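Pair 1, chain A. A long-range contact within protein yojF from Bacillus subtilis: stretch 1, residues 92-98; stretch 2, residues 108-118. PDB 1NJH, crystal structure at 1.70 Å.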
# COMPACT_ATOMS: atom_id res chain seq x y z
N GLU A 92 9.91 9.02 18.89
CA GLU A 92 10.88 9.00 17.80
C GLU A 92 10.46 9.98 16.71
O GLU A 92 11.04 10.00 15.62
CB GLU A 92 10.99 7.59 17.23
CG GLU A 92 11.71 6.62 18.16
CD GLU A 92 11.53 5.18 17.75
OE1 GLU A 92 11.81 4.85 16.58
OE2 GLU A 92 11.10 4.37 18.60
N ASN A 93 9.46 10.79 17.02
CA ASN A 93 8.96 11.78 16.08
C ASN A 93 8.41 11.11 14.82
O ASN A 93 8.64 11.58 13.70
CB ASN A 93 10.07 12.76 15.70
CG ASN A 93 9.56 13.94 14.92
OD1 ASN A 93 8.71 14.70 15.40
ND2 ASN A 93 10.06 14.12 13.70
N ARG A 94 7.69 10.02 15.00
CA ARG A 94 7.11 9.34 13.84
C ARG A 94 5.61 9.61 13.86
O ARG A 94 4.96 9.45 14.90
CB ARG A 94 7.39 7.83 13.90
CG ARG A 94 8.86 7.49 13.89
CD ARG A 94 9.09 5.99 13.93
NE ARG A 94 8.45 5.36 15.08
CZ ARG A 94 8.60 4.08 15.40
NH1 ARG A 94 9.36 3.29 14.65
NH2 ARG A 94 7.97 3.57 16.45
N LEU A 95 5.08 10.04 12.72
CA LEU A 95 3.66 10.31 12.62
C LEU A 95 2.94 8.98 12.35
O LEU A 95 3.14 8.34 11.32
CB LEU A 95 3.36 11.31 11.48
CG LEU A 95 1.89 11.57 11.11
CD1 LEU A 95 1.16 12.21 12.29
CD2 LEU A 95 1.82 12.50 9.89
N LEU A 96 2.13 8.59 13.33
CA LEU A 96 1.37 7.35 13.27
C LEU A 96 -0.12 7.64 13.12
O LEU A 96 -0.71 8.34 13.95
CB LEU A 96 1.58 6.54 14.55
CG LEU A 96 3.02 6.41 15.02
CD1 LEU A 96 3.05 5.55 16.26
CD2 LEU A 96 3.89 5.83 13.93
N MSE A 97 -0.74 7.12 12.07
CA MSE A 97 -2.16 7.35 11.89
C MSE A 97 -2.87 6.03 11.65
O MSE A 97 -2.30 5.07 11.12
CB MSE A 97 -2.39 8.29 10.70
CG MSE A 97 -1.79 9.65 10.91
SE MSE A 97 -1.76 10.64 9.26
CE MSE A 97 -0.26 9.73 8.41
N ALA A 98 -4.14 5.96 12.05
CA ALA A 98 -4.89 4.73 11.87
C ALA A 98 -6.39 4.93 11.92
O ALA A 98 -6.87 5.98 12.36
CB ALA A 98 -4.47 3.72 12.94
N ILE A 108 -7.01 0.34 8.93
CA ILE A 108 -5.97 0.93 8.12
C ILE A 108 -4.95 1.64 8.98
O ILE A 108 -5.26 2.16 10.05
CB ILE A 108 -6.57 1.92 7.10
CG1 ILE A 108 -5.45 2.49 6.23
CG2 ILE A 108 -7.34 3.02 7.84
CD1 ILE A 108 -5.93 3.11 4.96
N SER A 109 -3.72 1.66 8.48
CA SER A 109 -2.62 2.29 9.18
C SER A 109 -1.69 2.95 8.18
O SER A 109 -1.35 2.34 7.16
CB SER A 109 -1.85 1.23 9.99
OG SER A 109 -0.63 1.75 10.51
N LEU A 110 -1.33 4.21 8.45
CA LEU A 110 -0.38 4.95 7.61
C LEU A 110 0.58 5.58 8.61
O LEU A 110 0.15 6.32 9.51
CB LEU A 110 -1.05 6.04 6.76
CG LEU A 110 -0.06 6.91 5.96
CD1 LEU A 110 0.73 6.07 4.95
CD2 LEU A 110 -0.83 8.04 5.24
N GLN A 111 1.86 5.25 8.48
CA GLN A 111 2.89 5.76 9.38
C GLN A 111 4.06 6.32 8.56
O GLN A 111 4.45 5.75 7.55
CB GLN A 111 3.38 4.63 10.29
CG GLN A 111 2.28 3.79 10.94
CD GLN A 111 2.86 2.80 11.95
OE1 GLN A 111 3.99 2.35 11.80
NE2 GLN A 111 2.09 2.47 12.98
N ILE A 112 4.63 7.43 9.04
CA ILE A 112 5.74 8.11 8.36
C ILE A 112 6.87 8.34 9.36
O ILE A 112 6.63 8.82 10.46
CB ILE A 112 5.25 9.49 7.82
CG1 ILE A 112 4.02 9.28 6.93
CG2 ILE A 112 6.38 10.19 7.07
CD1 ILE A 112 3.34 10.54 6.43
N SER A 113 8.10 8.01 8.95
CA SER A 113 9.27 8.15 9.80
C SER A 113 10.51 8.52 9.00
O SER A 113 10.63 8.17 7.83
CB SER A 113 9.52 6.84 10.55
OG SER A 113 10.65 6.92 11.41
N GLU A 114 11.45 9.22 9.64
CA GLU A 114 12.69 9.59 8.98
C GLU A 114 13.62 8.38 8.96
O GLU A 114 14.58 8.33 8.19
CB GLU A 114 13.35 10.75 9.72
CG GLU A 114 12.42 11.94 9.92
CD GLU A 114 13.05 13.05 10.74
OE1 GLU A 114 14.03 13.67 10.26
OE2 GLU A 114 12.58 13.30 11.87
N LYS A 115 13.33 7.39 9.79
CA LYS A 115 14.15 6.19 9.85
C LYS A 115 13.30 4.95 9.61
O LYS A 115 12.09 4.98 9.80
CB LYS A 115 14.81 6.07 11.23
CG LYS A 115 15.82 7.15 11.53
CD LYS A 115 16.35 6.98 12.94
CE LYS A 115 17.28 8.10 13.34
NZ LYS A 115 17.69 7.95 14.76
N PRO A 116 13.93 3.83 9.20
CA PRO A 116 13.20 2.59 8.95
C PRO A 116 12.39 2.12 10.15
O PRO A 116 12.80 2.29 11.31
CB PRO A 116 14.31 1.59 8.62
CG PRO A 116 15.35 2.44 7.99
CD PRO A 116 15.36 3.66 8.88
N PHE A 117 11.24 1.52 9.89
CA PHE A 117 10.42 0.98 10.96
C PHE A 117 10.97 -0.42 11.28
O PHE A 117 11.23 -1.20 10.37
CB PHE A 117 8.98 0.82 10.50
CG PHE A 117 8.23 2.11 10.41
CD1 PHE A 117 7.64 2.66 11.53
CD2 PHE A 117 8.14 2.79 9.19
CE1 PHE A 117 6.97 3.89 11.46
CE2 PHE A 117 7.47 4.01 9.10
CZ PHE A 117 6.89 4.56 10.23
N THR A 118 11.13 -0.74 12.56
CA THR A 118 11.61 -2.07 12.91
C THR A 118 10.64 -2.75 13.87
O THR A 118 9.62 -3.29 13.43
CB THR A 118 13.04 -2.03 13.52
OG1 THR A 118 13.05 -1.21 14.69
CG2 THR A 118 14.04 -1.48 12.50
O HOH W 1 12.75 8.19 13.81
O HOH W 2 10.79 10.36 12.47
O HOH W 3 11.38 4.49 12.65
O HOH W 4 9.60 0.49 14.63
O HOH W 5 -0.80 3.38 12.79

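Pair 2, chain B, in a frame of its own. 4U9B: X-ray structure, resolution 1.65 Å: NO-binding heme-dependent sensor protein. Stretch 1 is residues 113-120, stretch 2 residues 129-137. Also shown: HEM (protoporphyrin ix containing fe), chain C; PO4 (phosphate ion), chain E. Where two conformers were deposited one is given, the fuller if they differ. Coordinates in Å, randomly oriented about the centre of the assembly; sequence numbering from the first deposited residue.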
# COMPACT_ATOMS: atom_id res chain seq x y z
N PRO B 113 -14.52 3.54 -2.84
CA PRO B 113 -13.06 3.51 -2.66
C PRO B 113 -12.35 3.61 -4.00
O PRO B 113 -12.96 3.32 -5.03
CB PRO B 113 -12.82 2.15 -2.01
CG PRO B 113 -13.93 1.30 -2.54
CD PRO B 113 -15.12 2.21 -2.69
N SER B 114 -11.08 4.03 -3.98
CA SER B 114 -10.26 4.08 -5.19
C SER B 114 -9.17 3.03 -5.10
O SER B 114 -8.09 3.27 -4.55
CB SER B 114 -9.66 5.48 -5.37
OG SER B 114 -10.67 6.44 -5.63
N LEU B 115 -9.47 1.85 -5.63
CA LEU B 115 -8.56 0.72 -5.54
C LEU B 115 -7.77 0.56 -6.83
O LEU B 115 -8.24 0.93 -7.90
CB LEU B 115 -9.35 -0.56 -5.24
CG LEU B 115 -9.96 -0.66 -3.85
CD1 LEU B 115 -10.94 -1.82 -3.79
CD2 LEU B 115 -8.88 -0.82 -2.79
N PRO B 116 -6.56 0.01 -6.72
CA PRO B 116 -5.79 -0.26 -7.94
C PRO B 116 -6.37 -1.44 -8.71
O PRO B 116 -7.11 -2.24 -8.14
CB PRO B 116 -4.40 -0.59 -7.41
CG PRO B 116 -4.66 -1.18 -6.07
CD PRO B 116 -5.82 -0.40 -5.52
N HIS B 117 -6.04 -1.53 -9.99
CA HIS B 117 -6.33 -2.72 -10.77
C HIS B 117 -5.23 -3.73 -10.51
O HIS B 117 -4.08 -3.52 -10.89
CB HIS B 117 -6.44 -2.39 -12.26
CG HIS B 117 -7.62 -1.53 -12.60
ND1 HIS B 117 -8.89 -2.04 -12.75
CD2 HIS B 117 -7.72 -0.20 -12.81
CE1 HIS B 117 -9.72 -1.06 -13.05
NE2 HIS B 117 -9.04 0.07 -13.08
N ILE B 118 -5.60 -4.83 -9.86
CA ILE B 118 -4.64 -5.88 -9.53
C ILE B 118 -5.19 -7.22 -9.97
O ILE B 118 -6.33 -7.58 -9.66
CB ILE B 118 -4.31 -5.88 -8.01
CG1 ILE B 118 -3.42 -4.67 -7.69
CG2 ILE B 118 -3.63 -7.18 -7.60
CD1 ILE B 118 -3.04 -4.52 -6.23
N ASN B 119 -4.38 -7.96 -10.72
CA ASN B 119 -4.74 -9.27 -11.22
C ASN B 119 -3.58 -10.23 -11.04
O ASN B 119 -2.44 -9.92 -11.39
CB ASN B 119 -5.13 -9.21 -12.70
CG ASN B 119 -6.41 -8.42 -12.93
OD1 ASN B 119 -7.49 -8.99 -13.02
ND2 ASN B 119 -6.28 -7.10 -13.04
N GLY B 120 -3.87 -11.40 -10.48
CA GLY B 120 -2.84 -12.38 -10.17
C GLY B 120 -3.01 -13.67 -10.93
O GLY B 120 -4.13 -14.17 -11.10
N ALA B 129 2.40 -14.15 -10.82
CA ALA B 129 2.50 -12.99 -11.70
C ALA B 129 1.39 -12.00 -11.37
O ALA B 129 0.22 -12.26 -11.63
CB ALA B 129 2.42 -13.40 -13.16
N LEU B 130 1.77 -10.86 -10.79
CA LEU B 130 0.81 -9.87 -10.33
C LEU B 130 0.86 -8.62 -11.19
O LEU B 130 1.85 -7.88 -11.17
CB LEU B 130 1.08 -9.53 -8.87
CG LEU B 130 -0.09 -8.91 -8.10
CD1 LEU B 130 -1.27 -9.87 -8.01
CD2 LEU B 130 0.36 -8.50 -6.71
N ARG B 131 -0.20 -8.38 -11.95
CA ARG B 131 -0.31 -7.18 -12.76
C ARG B 131 -0.88 -6.05 -11.92
O ARG B 131 -1.86 -6.25 -11.21
CB ARG B 131 -1.19 -7.42 -13.99
CG ARG B 131 -1.30 -6.22 -14.92
CD ARG B 131 -2.43 -6.38 -15.93
NE ARG B 131 -2.50 -5.26 -16.86
CZ ARG B 131 -3.20 -4.15 -16.67
NH1 ARG B 131 -3.91 -3.98 -15.55
NH2 ARG B 131 -3.19 -3.19 -17.59
N TYR B 132 -0.25 -4.88 -12.00
CA TYR B 132 -0.70 -3.70 -11.28
C TYR B 132 -0.92 -2.54 -12.24
O TYR B 132 -0.09 -2.28 -13.11
CB TYR B 132 0.31 -3.30 -10.20
CG TYR B 132 0.01 -1.97 -9.55
CD1 TYR B 132 0.49 -0.78 -10.09
CD2 TYR B 132 -0.74 -1.90 -8.38
CE1 TYR B 132 0.22 0.43 -9.50
CE2 TYR B 132 -1.01 -0.69 -7.78
CZ TYR B 132 -0.53 0.47 -8.34
OH TYR B 132 -0.80 1.69 -7.75
N SER B 133 -2.06 -1.86 -12.09
CA SER B 133 -2.34 -0.65 -12.86
C SER B 133 -3.14 0.31 -11.98
O SER B 133 -4.07 -0.10 -11.30
CB SER B 133 -3.13 -0.99 -14.12
OG SER B 133 -3.16 0.12 -15.00
N SER B 134 -2.77 1.59 -12.01
CA SER B 134 -3.49 2.60 -11.23
C SER B 134 -3.08 4.02 -11.60
O SER B 134 -1.90 4.28 -11.83
CB SER B 134 -3.25 2.38 -9.73
OG SER B 134 -3.84 3.42 -8.97
N PRO B 135 -4.04 4.96 -11.64
CA PRO B 135 -3.70 6.37 -11.84
C PRO B 135 -2.79 6.91 -10.74
O PRO B 135 -2.07 7.89 -10.96
CB PRO B 135 -5.05 7.08 -11.80
CG PRO B 135 -6.05 6.04 -12.15
CD PRO B 135 -5.50 4.76 -11.60
N ARG B 136 -2.83 6.28 -9.57
CA ARG B 136 -2.04 6.71 -8.42
C ARG B 136 -0.56 6.35 -8.59
O ARG B 136 0.30 6.94 -7.93
CB ARG B 136 -2.57 6.09 -7.13
CG ARG B 136 -3.66 6.90 -6.42
CD ARG B 136 -5.02 6.80 -7.11
NE ARG B 136 -5.55 5.44 -7.10
CZ ARG B 136 -6.66 5.06 -7.73
NH1 ARG B 136 -7.36 5.94 -8.43
NH2 ARG B 136 -7.06 3.80 -7.67
N ARG B 137 -0.28 5.38 -9.45
CA ARG B 137 1.08 4.92 -9.72
C ARG B 137 1.81 4.55 -8.43
O ARG B 137 2.94 4.97 -8.18
CB ARG B 137 1.86 5.97 -10.51
CG ARG B 137 1.15 6.40 -11.79
CD ARG B 137 2.12 6.85 -12.87
NE ARG B 137 3.20 7.67 -12.34
CZ ARG B 137 4.34 7.91 -12.98
NH1 ARG B 137 4.55 7.39 -14.19
NH2 ARG B 137 5.27 8.67 -12.42
CHA HEM C . -5.33 0.80 -1.43
CHB HEM C . -2.59 -2.90 -2.92
CHC HEM C . -4.08 -5.57 0.82
CHD HEM C . -7.63 -2.34 1.56
C1A HEM C . -4.32 0.08 -2.03
C2A HEM C . -3.22 0.62 -2.80
C3A HEM C . -2.47 -0.41 -3.20
C4A HEM C . -3.07 -1.63 -2.71
CMA HEM C . -1.18 -0.34 -4.04
CAA HEM C . -2.95 2.12 -3.09
CBA HEM C . -3.99 2.68 -4.06
CGA HEM C . -3.62 2.48 -5.52
O1A HEM C . -4.40 2.93 -6.40
O2A HEM C . -2.55 1.88 -5.82
C1B HEM C . -2.70 -3.93 -2.01
C2B HEM C . -1.90 -5.13 -1.99
C3B HEM C . -2.32 -5.89 -0.96
C4B HEM C . -3.39 -5.16 -0.29
CMB HEM C . -0.81 -5.41 -3.05
CAB HEM C . -1.82 -7.26 -0.45
CBB HEM C . -0.62 -7.77 -0.75
C1C HEM C . -5.18 -4.93 1.36
C2C HEM C . -5.96 -5.39 2.48
C3C HEM C . -6.95 -4.52 2.70
C4C HEM C . -6.83 -3.46 1.71
CMC HEM C . -5.67 -6.68 3.28
CAC HEM C . -7.99 -4.68 3.84
CBC HEM C . -9.12 -3.97 3.92
C1D HEM C . -7.28 -1.18 0.91
C2D HEM C . -7.92 0.10 1.12
C3D HEM C . -7.21 1.07 0.19
C4D HEM C . -6.20 0.30 -0.49
CMD HEM C . -9.08 0.41 2.09
CAD HEM C . -7.49 2.58 0.02
CBD HEM C . -8.53 2.79 -1.08
CGD HEM C . -8.77 4.27 -1.23
O1D HEM C . -7.90 5.05 -0.79
O2D HEM C . -9.84 4.67 -1.78
NA HEM C . -4.20 -1.30 -1.99
NB HEM C . -3.59 -3.97 -0.96
NC HEM C . -5.75 -3.75 0.91
ND HEM C . -6.27 -1.02 -0.04
FE HEM C . -5.09 -2.57 -0.66
P PO4 E . -10.00 -5.36 -13.57
O1 PO4 E . -10.86 -5.55 -12.34
O2 PO4 E . -8.59 -5.04 -13.15
O3 PO4 E . -10.01 -6.63 -14.39
O4 PO4 E . -10.55 -4.23 -14.40
O HOH W 6 -4.17 -5.34 -13.23

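What backbone do the two pairs share? Each is a pair of antiparallel strands, with N-to-C directions at 169° in pair 1 and 168° in pair 2, and fourteen central residues superpose with an RMSD of 1.0 Å. The hydrogen-bonded positions coincide as well. A:Leu95 and A:Ile112 match B:His117 and B:Ser133, and A:Met97 and A:Leu110 match B:Asn119 and B:Arg131. Each of these four couples closes a ring of two bonds: A:Met97 N gives to A:Leu110 O at 2.8 Å and A:Leu110 N to A:Met97 O at 3.0 Å, while B:Asn119 N gives to B:Arg131 O at 3.1 Å and B:Arg131 N to B:Asn119 O at 2.8 Å.

How is the face that carries these hydrogen-bonded couples filled? In pair 1 it is buried and apolar. The selenomethionine A:Met97 bends its end toward the partner strand, so that its CE lies 3.6 Å from A:Leu110 CD2 and 4.2 Å from A:Ile112 CD1. In pair 2 the same positions are polar, and a water and a phosphate ion, probably from the crystallisation liquor, take part. Water 6 accepts from B:Asn119 ND2 at 2.8 Å and from B:Arg131 NH1 at 2.7 Å, joining side chains across the strands. The phosphate O2 accepts from B:His117 ND1 at 3.0 Å and B:Asn119 ND2 at 3.1 Å, both on one strand.

What happens on the other face? Here the second strand is the polar one in pair 1 and largely apolar in pair 2, while A:Leu96 and its match B:Ile118 are apolar in both. A:Ser109 and A:Gln111 share water 5, which lies 2.8 Å from A:Ser109 OG and accepts from A:Gln111 NE2 at 3.0 Å; it also donates to A:Met97 O across the strands at 2.8 Å. Their counterparts, B:Leu130 and B:Tyr132, pack against B:Ile118: its CG2 is 3.6 Å from B:Leu130 CD1 and its CG1 3.9 Å from B:Tyr132 CD2. B:Gly120, the match of A:Ala98, leaves room for that leucine, since an ideal CB there would sit only 3.3 Å from B:Leu130 CD1.

How do the flanking residues finish the contact? A:Arg94 lays its CD 3.1 Å from A:Ser113 OG, and water 3 accepts from A:Arg94 NH1 at 3.1 Å while donating to A:Ser113 OG at 2.8 Å. The matching B:Pro116 and B:Ser134 meet directly, CB to CB at 3.9 Å. In pair 2 a heme carboxylate gathers the second stretch: HEM O1A accepts from B:Ser134 OG at 2.7 Å and B:Arg136 NE at 2.8 Å, and HEM O2A from B:Tyr132 OH at 2.6 Å.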